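Local structure of leucyl aminopeptidase (Trypanosoma brucei brucei, 5NTD) at residues G297-P302 against Y351-I356; Y257-A262 against C340-A345; V242-D247 against F264-L269. The protein probably releases amino-terminal residues such as leucine from peptides, as a manganese-binding M17 aminopeptidase that binds the inhibitor bestatin. All coordinates share one frame; numbering follows the deposited sequence.

Interaction 1. Residues G297-P302 against Y351-I356. With BES (2-(3-amino-2-hydroxy-4-phenyl-butyrylamino)-4-methyl-pentanoic acid), chain B.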
loop_
_atom_site.group_PDB
_atom_site.type_symbol
_atom_site.label_atom_id
_atom_site.label_comp_id
_atom_site.label_asym_id
_atom_site.label_seq_id
_atom_site.Cartn_x
_atom_site.Cartn_y
_atom_site.Cartn_z
ATOM N N GLY G 297 -13.665 11.866 -7.917
ATOM C CA GLY G 297 -13.917 13.047 -7.107
ATOM C C GLY G 297 -12.860 13.133 -5.984
ATOM O O GLY G 297 -11.719 12.732 -6.143
ATOM N N LEU G 298 -13.265 13.668 -4.852
ATOM C CA LEU G 298 -12.366 13.812 -3.703
ATOM C C LEU G 298 -11.753 12.445 -3.276
ATOM O O LEU G 298 -10.625 12.399 -2.792
ATOM C CB LEU G 298 -13.067 14.516 -2.511
ATOM C CG LEU G 298 -13.090 16.039 -2.638
ATOM C CD1 LEU G 298 -13.988 16.639 -1.573
ATOM C CD2 LEU G 298 -11.703 16.648 -2.506
ATOM N N ALA G 299 -12.542 11.393 -3.455
ATOM C CA ALA G 299 -12.096 10.007 -3.339
ATOM C C ALA G 299 -11.351 9.634 -4.610
ATOM O O ALA G 299 -11.748 8.756 -5.377
ATOM C CB ALA G 299 -13.265 9.059 -3.098
ATOM N N LEU G 300 -10.236 10.295 -4.794
ATOM C CA LEU G 300 -9.488 10.235 -6.034
ATOM C C LEU G 300 -8.979 8.816 -6.361
ATOM O O LEU G 300 -8.370 8.153 -5.529
ATOM C CB LEU G 300 -8.318 11.217 -5.989
ATOM C CG LEU G 300 -7.523 11.455 -7.276
ATOM C CD1 LEU G 300 -8.378 12.223 -8.282
ATOM C CD2 LEU G 300 -6.261 12.249 -6.945
ATOM N N LYS G 301 -9.173 8.397 -7.585
ATOM C CA LYS G 301 -8.620 7.133 -8.071
ATOM C C LYS G 301 -7.116 7.227 -8.307
ATOM O O LYS G 301 -6.632 8.244 -8.759
ATOM C CB LYS G 301 -9.232 6.711 -9.401
ATOM C CG LYS G 301 -10.701 6.447 -9.354
ATOM C CD LYS G 301 -11.191 6.003 -10.725
ATOM C CE LYS G 301 -12.684 5.804 -10.694
ATOM N NZ LYS G 301 -13.065 4.655 -9.825
ATOM N N PRO G 302 -6.388 6.120 -8.053
ATOM C CA PRO G 302 -5.015 6.050 -8.528
ATOM C C PRO G 302 -5.011 6.049 -10.033
ATOM O O PRO G 302 -5.991 5.653 -10.659
ATOM C CB PRO G 302 -4.514 4.713 -7.985
ATOM C CG PRO G 302 -5.505 4.301 -6.940
ATOM C CD PRO G 302 -6.803 4.891 -7.363
ATOM N N TYR G 351 -18.320 17.738 -4.450
ATOM C CA TYR G 351 -19.114 17.145 -3.398
ATOM C C TYR G 351 -18.177 16.265 -2.536
ATOM O O TYR G 351 -17.197 15.720 -3.020
ATOM C CB TYR G 351 -20.375 16.414 -3.915
ATOM C CG TYR G 351 -20.273 14.989 -4.428
ATOM C CD1 TYR G 351 -19.347 14.617 -5.401
ATOM C CD2 TYR G 351 -21.165 14.021 -3.976
ATOM C CE1 TYR G 351 -19.286 13.306 -5.867
ATOM C CE2 TYR G 351 -21.116 12.723 -4.441
ATOM C CZ TYR G 351 -20.172 12.372 -5.383
ATOM O OH TYR G 351 -20.151 11.067 -5.815
ATOM N N ARG G 352 -18.485 16.180 -1.261
ATOM C CA ARG G 352 -17.535 15.658 -0.290
ATOM C C ARG G 352 -17.918 14.318 0.298
ATOM O O ARG G 352 -19.077 13.918 0.272
ATOM C CB ARG G 352 -17.373 16.613 0.880
ATOM C CG ARG G 352 -17.005 18.017 0.479
ATOM C CD ARG G 352 -17.006 18.865 1.728
ATOM N NE ARG G 352 -16.800 20.275 1.412
ATOM C CZ ARG G 352 -17.763 21.131 1.069
ATOM N NH1 ARG G 352 -17.450 22.394 0.842
ATOM N NH2 ARG G 352 -19.043 20.742 1.009
ATOM N N ASN G 353 -16.903 13.639 0.800
ATOM C CA ASN G 353 -17.087 12.448 1.614
ATOM C C ASN G 353 -17.521 12.876 3.002
ATOM O O ASN G 353 -16.691 13.200 3.843
ATOM C CB ASN G 353 -15.793 11.631 1.693
ATOM C CG ASN G 353 -15.254 11.273 0.327
ATOM O OD1 ASN G 353 -15.901 10.532 -0.409
ATOM N ND2 ASN G 353 -14.081 11.775 -0.011
ATOM N N ASP G 354 -18.829 12.901 3.200
ATOM C CA ASP G 354 -19.560 13.502 4.395
ATOM C C ASP G 354 -20.795 14.317 3.992
ATOM O O ASP G 354 -21.684 14.531 4.809
ATOM C CB ASP G 354 -18.701 14.467 5.248
ATOM C CG ASP G 354 -17.945 13.762 6.321
ATOM O OD1 ASP G 354 -18.223 12.570 6.594
ATOM O OD2 ASP G 354 -16.994 14.380 6.884
ATOM N N ASP G 355 -20.765 14.875 2.794
ATOM C CA ASP G 355 -21.869 15.722 2.341
ATOM C C ASP G 355 -23.159 14.886 2.328
ATOM O O ASP G 355 -23.139 13.676 2.142
ATOM C CB ASP G 355 -21.653 16.302 0.952
ATOM C CG ASP G 355 -20.820 17.546 0.947
ATOM O OD1 ASP G 355 -20.462 18.095 2.007
ATOM O OD2 ASP G 355 -20.469 18.000 -0.156
ATOM N N ILE G 356 -24.275 15.567 2.566
ATOM C CA ILE G 356 -25.592 14.934 2.523
ATOM C C ILE G 356 -26.348 15.545 1.354
ATOM O O ILE G 356 -26.561 16.748 1.274
ATOM C CB ILE G 356 -26.357 15.081 3.828
ATOM C CG1 ILE G 356 -25.631 14.301 4.914
ATOM C CG2 ILE G 356 -27.774 14.542 3.691
ATOM C CD1 ILE G 356 -26.183 14.499 6.302
HETATM N N2 BES B . -17.063 3.931 -12.850
HETATM C C1 BES B . -16.593 3.126 -11.724
HETATM C C6 BES B . -16.766 1.603 -11.943
HETATM C C7 BES B . -15.716 0.890 -12.750
HETATM C C8 BES B . -15.780 0.862 -14.136
HETATM C C12 BES B . -14.691 0.195 -12.121
HETATM C C9 BES B . -14.813 0.192 -14.881
HETATM C C11 BES B . -13.713 -0.479 -12.870
HETATM C C10 BES B . -13.767 -0.476 -14.250
HETATM C C2 BES B . -17.369 3.620 -10.485
HETATM O O2 BES B . -17.762 5.026 -10.544
HETATM C C3 BES B . -16.474 3.461 -9.291
HETATM O O3 BES B . -15.740 4.453 -9.072
HETATM N N1 BES B . -16.647 2.306 -8.629
HETATM C C4 BES B . -15.931 1.901 -7.456
HETATM C C13 BES B . -16.657 2.312 -6.180
HETATM C C14 BES B . -15.803 2.265 -4.914
HETATM C C15 BES B . -14.409 2.876 -4.990
HETATM C C16 BES B . -16.517 2.990 -3.800
HETATM C C5 BES B . -15.776 0.419 -7.411
HETATM O O1 BES B . -14.693 -0.026 -7.031
HETATM O O4 BES B . -16.717 -0.312 -7.735
HETATM O O HOH W 1 -16.017 14.876 -5.187
#

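Interaction 2. Residues Y257-A262 against C340-A345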
loop_
_atom_site.group_PDB
_atom_site.type_symbol
_atom_site.label_atom_id
_atom_site.label_comp_id
_atom_site.label_asym_id
_atom_site.label_seq_id
_atom_site.Cartn_x
_atom_site.Cartn_y
_atom_site.Cartn_z
ATOM N N TYR G 257 -26.647 16.813 -9.715
ATOM C CA TYR G 257 -26.061 18.165 -9.515
ATOM C C TYR G 257 -24.784 18.071 -8.671
ATOM O O TYR G 257 -23.743 18.586 -9.051
ATOM C CB TYR G 257 -27.059 19.166 -8.865
ATOM C CG TYR G 257 -26.376 20.449 -8.508
ATOM C CD1 TYR G 257 -25.941 21.319 -9.499
ATOM C CD2 TYR G 257 -26.111 20.773 -7.189
ATOM C CE1 TYR G 257 -25.265 22.483 -9.174
ATOM C CE2 TYR G 257 -25.439 21.951 -6.851
ATOM C CZ TYR G 257 -25.007 22.785 -7.849
ATOM O OH TYR G 257 -24.336 23.948 -7.543
ATOM N N SER G 258 -24.891 17.406 -7.540
ATOM C CA SER G 258 -23.772 17.328 -6.582
ATOM C C SER G 258 -22.566 16.594 -7.170
ATOM O O SER G 258 -21.430 17.020 -7.007
ATOM C CB SER G 258 -24.173 16.641 -5.297
ATOM O OG SER G 258 -25.135 17.393 -4.597
ATOM N N VAL G 259 -22.829 15.515 -7.889
ATOM C CA VAL G 259 -21.766 14.728 -8.536
ATOM C C VAL G 259 -21.049 15.546 -9.576
ATOM O O VAL G 259 -19.805 15.555 -9.660
ATOM C CB VAL G 259 -22.314 13.456 -9.176
ATOM C CG1 VAL G 259 -21.286 12.826 -10.099
ATOM C CG2 VAL G 259 -22.717 12.483 -8.100
ATOM N N GLY G 260 -21.827 16.266 -10.363
ATOM C CA GLY G 260 -21.264 16.987 -11.545
ATOM C C GLY G 260 -20.756 18.407 -11.361
ATOM O O GLY G 260 -20.098 18.951 -12.247
ATOM N N LYS G 261 -21.051 19.007 -10.224
ATOM C CA LYS G 261 -20.894 20.494 -10.072
ATOM C C LYS G 261 -19.460 20.997 -9.983
ATOM O O LYS G 261 -19.174 22.159 -10.251
ATOM C CB LYS G 261 -21.668 21.009 -8.880
ATOM C CG LYS G 261 -21.136 20.471 -7.575
ATOM C CD LYS G 261 -21.936 20.965 -6.391
ATOM C CE LYS G 261 -21.545 20.153 -5.198
ATOM N NZ LYS G 261 -21.698 20.961 -3.978
ATOM N N ALA G 262 -18.553 20.103 -9.645
ATOM C CA ALA G 262 -17.123 20.469 -9.566
ATOM C C ALA G 262 -16.467 20.646 -10.940
ATOM O O ALA G 262 -15.437 21.310 -11.049
ATOM C CB ALA G 262 -16.343 19.427 -8.770
ATOM N N CYS G 340 -27.701 10.565 -17.970
ATOM C CA CYS G 340 -27.261 11.195 -16.734
ATOM C C CYS G 340 -25.827 11.631 -16.952
ATOM O O CYS G 340 -24.876 10.890 -16.676
ATOM C CB CYS G 340 -27.376 10.239 -15.558
ATOM S SG CYS G 340 -29.016 9.531 -15.330
ATOM N N LEU G 341 -25.683 12.838 -17.459
ATOM C CA LEU G 341 -24.377 13.358 -17.899
ATOM C C LEU G 341 -23.705 14.236 -16.848
ATOM O O LEU G 341 -24.255 15.225 -16.366
ATOM C CB LEU G 341 -24.489 14.166 -19.172
ATOM C CG LEU G 341 -25.132 13.452 -20.344
ATOM C CD1 LEU G 341 -25.269 14.417 -21.533
ATOM C CD2 LEU G 341 -24.338 12.238 -20.769
ATOM N N ALA G 342 -22.502 13.826 -16.496
ATOM C CA ALA G 342 -21.677 14.573 -15.531
ATOM C C ALA G 342 -20.235 14.123 -15.673
ATOM O O ALA G 342 -19.957 13.010 -16.086
ATOM C CB ALA G 342 -22.141 14.344 -14.102
ATOM N N GLU G 343 -19.322 15.019 -15.363
ATOM C CA GLU G 343 -17.938 14.624 -15.080
ATOM C C GLU G 343 -17.771 14.619 -13.562
ATOM O O GLU G 343 -18.151 15.582 -12.899
ATOM C CB GLU G 343 -16.904 15.538 -15.702
ATOM C CG GLU G 343 -15.481 15.104 -15.325
ATOM C CD GLU G 343 -14.391 15.786 -16.115
ATOM O OE1 GLU G 343 -14.605 16.899 -16.669
ATOM O OE2 GLU G 343 -13.249 15.267 -16.094
ATOM N N ASN G 344 -17.229 13.513 -13.053
ATOM C CA ASN G 344 -16.886 13.384 -11.619
ATOM C C ASN G 344 -15.490 13.929 -11.426
ATOM O O ASN G 344 -14.492 13.271 -11.629
ATOM C CB ASN G 344 -16.970 11.965 -11.136
ATOM C CG ASN G 344 -16.997 11.858 -9.618
ATOM O OD1 ASN G 344 -17.285 12.821 -8.915
ATOM N ND2 ASN G 344 -16.722 10.657 -9.105
ATOM N N ALA G 345 -15.459 15.202 -11.104
ATOM C CA ALA G 345 -14.234 16.002 -11.122
ATOM C C ALA G 345 -13.765 16.279 -9.707
ATOM O O ALA G 345 -14.479 16.093 -8.732
ATOM C CB ALA G 345 -14.452 17.326 -11.873
HETATM O O HOH W 2 -17.826 17.018 -10.649
HETATM O O HOH W 3 -20.397 17.670 -14.835
#

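Interaction 3. Residues V242-D247 against F264-L269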
loop_
_atom_site.group_PDB
_atom_site.type_symbol
_atom_site.label_atom_id
_atom_site.label_comp_id
_atom_site.label_asym_id
_atom_site.label_seq_id
_atom_site.Cartn_x
_atom_site.Cartn_y
_atom_site.Cartn_z
ATOM N N VAL G 242 -33.560 18.973 -21.847
ATOM C CA VAL G 242 -32.289 19.146 -21.188
ATOM C C VAL G 242 -32.457 19.944 -19.915
ATOM O O VAL G 242 -32.899 21.085 -19.943
ATOM C CB VAL G 242 -31.279 19.899 -22.067
ATOM C CG1 VAL G 242 -29.956 20.096 -21.335
ATOM C CG2 VAL G 242 -31.028 19.146 -23.361
ATOM N N ILE G 243 -32.051 19.362 -18.798
ATOM C CA ILE G 243 -31.952 20.105 -17.548
ATOM C C ILE G 243 -30.475 20.280 -17.256
ATOM O O ILE G 243 -29.753 19.309 -17.023
ATOM C CB ILE G 243 -32.659 19.409 -16.397
ATOM C CG1 ILE G 243 -34.036 18.956 -16.861
ATOM C CG2 ILE G 243 -32.779 20.353 -15.212
ATOM C CD1 ILE G 243 -34.788 18.167 -15.828
ATOM N N CYS G 244 -30.037 21.522 -17.224
ATOM C CA CYS G 244 -28.596 21.855 -17.259
ATOM C C CYS G 244 -28.074 22.599 -16.036
ATOM O O CYS G 244 -28.711 23.517 -15.530
ATOM C CB CYS G 244 -28.264 22.697 -18.481
ATOM S SG CYS G 244 -26.489 23.046 -18.641
ATOM N N GLY G 245 -26.933 22.130 -15.539
ATOM C CA GLY G 245 -26.152 22.852 -14.527
ATOM C C GLY G 245 -26.894 23.219 -13.278
ATOM O O GLY G 245 -27.526 22.390 -12.633
ATOM N N ASP G 246 -26.859 24.491 -12.943
ATOM C CA ASP G 246 -27.516 24.959 -11.696
ATOM C C ASP G 246 -29.025 24.739 -11.667
ATOM O O ASP G 246 -29.622 24.609 -10.602
ATOM C CB ASP G 246 -27.163 26.413 -11.425
ATOM C CG ASP G 246 -25.685 26.597 -11.047
ATOM O OD1 ASP G 246 -24.891 25.617 -11.025
ATOM O OD2 ASP G 246 -25.295 27.745 -10.738
ATOM N N ASP G 247 -29.655 24.631 -12.834
ATOM C CA ASP G 247 -31.107 24.312 -12.889
ATOM C C ASP G 247 -31.414 22.964 -12.291
ATOM O O ASP G 247 -32.524 22.729 -11.791
ATOM C CB ASP G 247 -31.661 24.357 -14.300
ATOM C CG ASP G 247 -31.610 25.752 -14.893
ATOM O OD1 ASP G 247 -31.742 26.748 -14.129
ATOM O OD2 ASP G 247 -31.491 25.856 -16.138
ATOM N N PHE G 264 -15.591 21.363 -15.022
ATOM C CA PHE G 264 -15.509 22.514 -15.913
ATOM C C PHE G 264 -16.794 22.662 -16.756
ATOM O O PHE G 264 -17.353 23.740 -16.849
ATOM C CB PHE G 264 -14.303 22.385 -16.815
ATOM C CG PHE G 264 -14.100 23.550 -17.739
ATOM C CD1 PHE G 264 -13.579 24.751 -17.266
ATOM C CD2 PHE G 264 -14.402 23.437 -19.102
ATOM C CE1 PHE G 264 -13.361 25.808 -18.145
ATOM C CE2 PHE G 264 -14.200 24.495 -19.984
ATOM C CZ PHE G 264 -13.678 25.678 -19.496
ATOM N N GLU G 265 -17.257 21.566 -17.336
ATOM C CA GLU G 265 -18.552 21.521 -18.079
ATOM C C GLU G 265 -19.674 21.060 -17.144
ATOM O O GLU G 265 -19.522 20.117 -16.341
ATOM C CB GLU G 265 -18.474 20.605 -19.279
ATOM C CG GLU G 265 -17.359 20.952 -20.265
ATOM C CD GLU G 265 -17.731 22.085 -21.216
ATOM O OE1 GLU G 265 -18.659 22.801 -20.842
ATOM O OE2 GLU G 265 -17.136 22.288 -22.311
ATOM N N ALA G 266 -20.799 21.745 -17.228
ATOM C CA ALA G 266 -21.916 21.499 -16.289
ATOM C C ALA G 266 -22.573 20.140 -16.506
ATOM O O ALA G 266 -22.583 19.619 -17.616
ATOM C CB ALA G 266 -22.948 22.597 -16.424
ATOM N N PRO G 267 -23.163 19.574 -15.449
ATOM C CA PRO G 267 -23.879 18.332 -15.634
ATOM C C PRO G 267 -25.192 18.596 -16.333
ATOM O O PRO G 267 -25.717 19.706 -16.261
ATOM C CB PRO G 267 -24.149 17.862 -14.213
ATOM C CG PRO G 267 -24.166 19.106 -13.415
ATOM C CD PRO G 267 -23.175 20.015 -14.050
ATOM N N ARG G 268 -25.707 17.565 -16.979
ATOM C CA ARG G 268 -26.997 17.632 -17.664
ATOM C C ARG G 268 -27.767 16.361 -17.477
ATOM O O ARG G 268 -27.217 15.281 -17.600
ATOM C CB ARG G 268 -26.788 17.889 -19.169
ATOM C CG ARG G 268 -26.388 19.326 -19.477
ATOM C CD ARG G 268 -25.306 19.345 -20.515
ATOM N NE ARG G 268 -25.080 20.653 -21.118
ATOM C CZ ARG G 268 -24.045 21.445 -20.877
ATOM N NH1 ARG G 268 -23.099 21.117 -20.022
ATOM N NH2 ARG G 268 -23.925 22.563 -21.566
ATOM N N LEU G 269 -29.047 16.527 -17.240
ATOM C CA LEU G 269 -30.013 15.445 -17.356
ATOM C C LEU G 269 -30.738 15.630 -18.694
ATOM O O LEU G 269 -31.539 16.536 -18.878
ATOM C CB LEU G 269 -30.988 15.467 -16.212
ATOM C CG LEU G 269 -31.703 14.157 -15.917
ATOM C CD1 LEU G 269 -30.766 13.068 -15.432
ATOM C CD2 LEU G 269 -32.777 14.410 -14.873
#

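Interaction 1. Residues G297-P302 against Y351-I356
L298 sets its CD1 methyl against the backbone of Y351 and R352 where two loops of the M17 catalytic domain meet near the bestatin pocket. Its own loop makes an inverse gamma turn centred on A299. The leucine bond from CA heads toward the other loop, CG lies anti to the carbonyl carbon (chi1 -82°), and CD1 comes to 3.6 Å from Y351 O, with the first carbons of R352 beside it. N353 reaches back the other way: its amide nitrogen ND2 stands 3.8 Å from L298 CB, and OD1 lies 4.0 Å from A299 CB. These are packing contacts. The asparagine OD1 accepts a hydrogen bond from T370 N, and A299 N is bonded to T370 OG1, which ties both loops to one residue. The Y351 hydroxyl goes to the same residue, at T370 O.

A water also links the two loops: it accepts from L298 N at 3.0 Å and donates to Y351 O at 2.6 Å. R352 is held within its own loop by D355: its chain runs extended from CG to NE, and NH2 makes a salt bridge to D355 OD1 at 3.2 Å; OD1 offers its syn lone pair and lies 10° out of the guanidinium plane. R352 N meets D355 OD2 from above the carboxylate plane, while NE pairs with E343 of a neighbouring subunit. Further along 297-302, K301 also forms a salt bridge with D371, a manganese ligand, and the same NZ donates a hydrogen bond to bestatin O3 at 2.8 Å.

Interaction 2. Residues Y257-A262 against C340-A345
A342 presses CB onto the backbone of G260, 3.8 Å from its CA. With no side chain on that glycine, helix 254-260 can settle close on the strand at this point, and G260 and A342 have their CA atoms 4.7 Å apart. V259 fills in beside them. Its CG1, anti to the backbone N (chi1 167°), faces A342 CB at 4.4 Å and also the amide oxygen of N344; the V259 and N344 side chains cross at about a right angle. Further on, A262 and A345 meet through their methyls, CB to CB 4.2 Å.

Waters carry the polar part of the contact. One lies beside the carbonyl oxygens of V259 and E343, which approach each other to 3.6 Å (V259 O to E343 O); it is 2.7 Å from V259 O and takes a hydrogen bond from A345 N. A second water donates to G260 O and accepts from E343 N, 2.9 Å from that nitrogen.

The E343 carboxylate serves the subunit interface. N344 turns OD1 to the helix, while its ND2 bonds to T370 O and to OD1 of the metal ligand D294, making N344 a second-shell residue. A short helix is thus packed on the end of strand 334-344 in the mixed sheet of the catalytic domain, right beside the two-manganese active site of an M17 aminopeptidase.

Interaction 3. Residues V242-D247 against F264-L269
The R268 guanidinium carries the sulfur of C244 over the centre of one face, SG standing 3.6 Å above the plane; NH1 donates to A266 O at 2.9 Å, that oxygen lying 15° out of the guanidinium plane. The cysteine reaches there because SG is anti to the backbone N (chi1 -176°), while the arginine chain bends at chi2 (138°), and NH1 ends at A266 O of its own segment. A266 O has a second partner in T222 OG1. V242 CG1 rests against R268 CG, the side chains crossing obliquely.

Beneath this layer the backbones form antiparallel sheet. I243 and L269 are a hydrogen-bonded pair, I243 N to L269 O and L269 N to I243 O both 2.9 Å, and their side chains share the face turned to L248. C244 and R268 make the non-hydrogen-bonded pair on the other face. G245, at positive phi, turns the chain off toward helix 246-250; its N still bonds to P267 O at 2.8 Å, and A266 CB packs on its CA. Backbone bonds therefore fix the register, while a polarisable sulfur laid on a cationic plane probably adds mainly dispersion and induced-dipole attraction.

How the interactions relate
All three contacts belong to the M17 catalytic domain. Along the chain, interaction 3 closes before interaction 1 opens, and interaction 2 interleaves with both. Interactions 2 and 3 have centres 8 Å apart and share the mixed sheet, in which strand 268-274 runs between strands 239-244 and 334-344; L341 O and R268 N are 2.8 Å apart, a probable hydrogen bond. Interactions 1 and 2, with centres 12 Å apart, also touch: Y351 CB lies 3.3 Å from S258 O. Interactions 1 and 3 do not touch, their nearest atoms being about 10 Å apart. The series thus leads from the sheet's edge region through helix 254-260 to the loops beside the metals and bestatin.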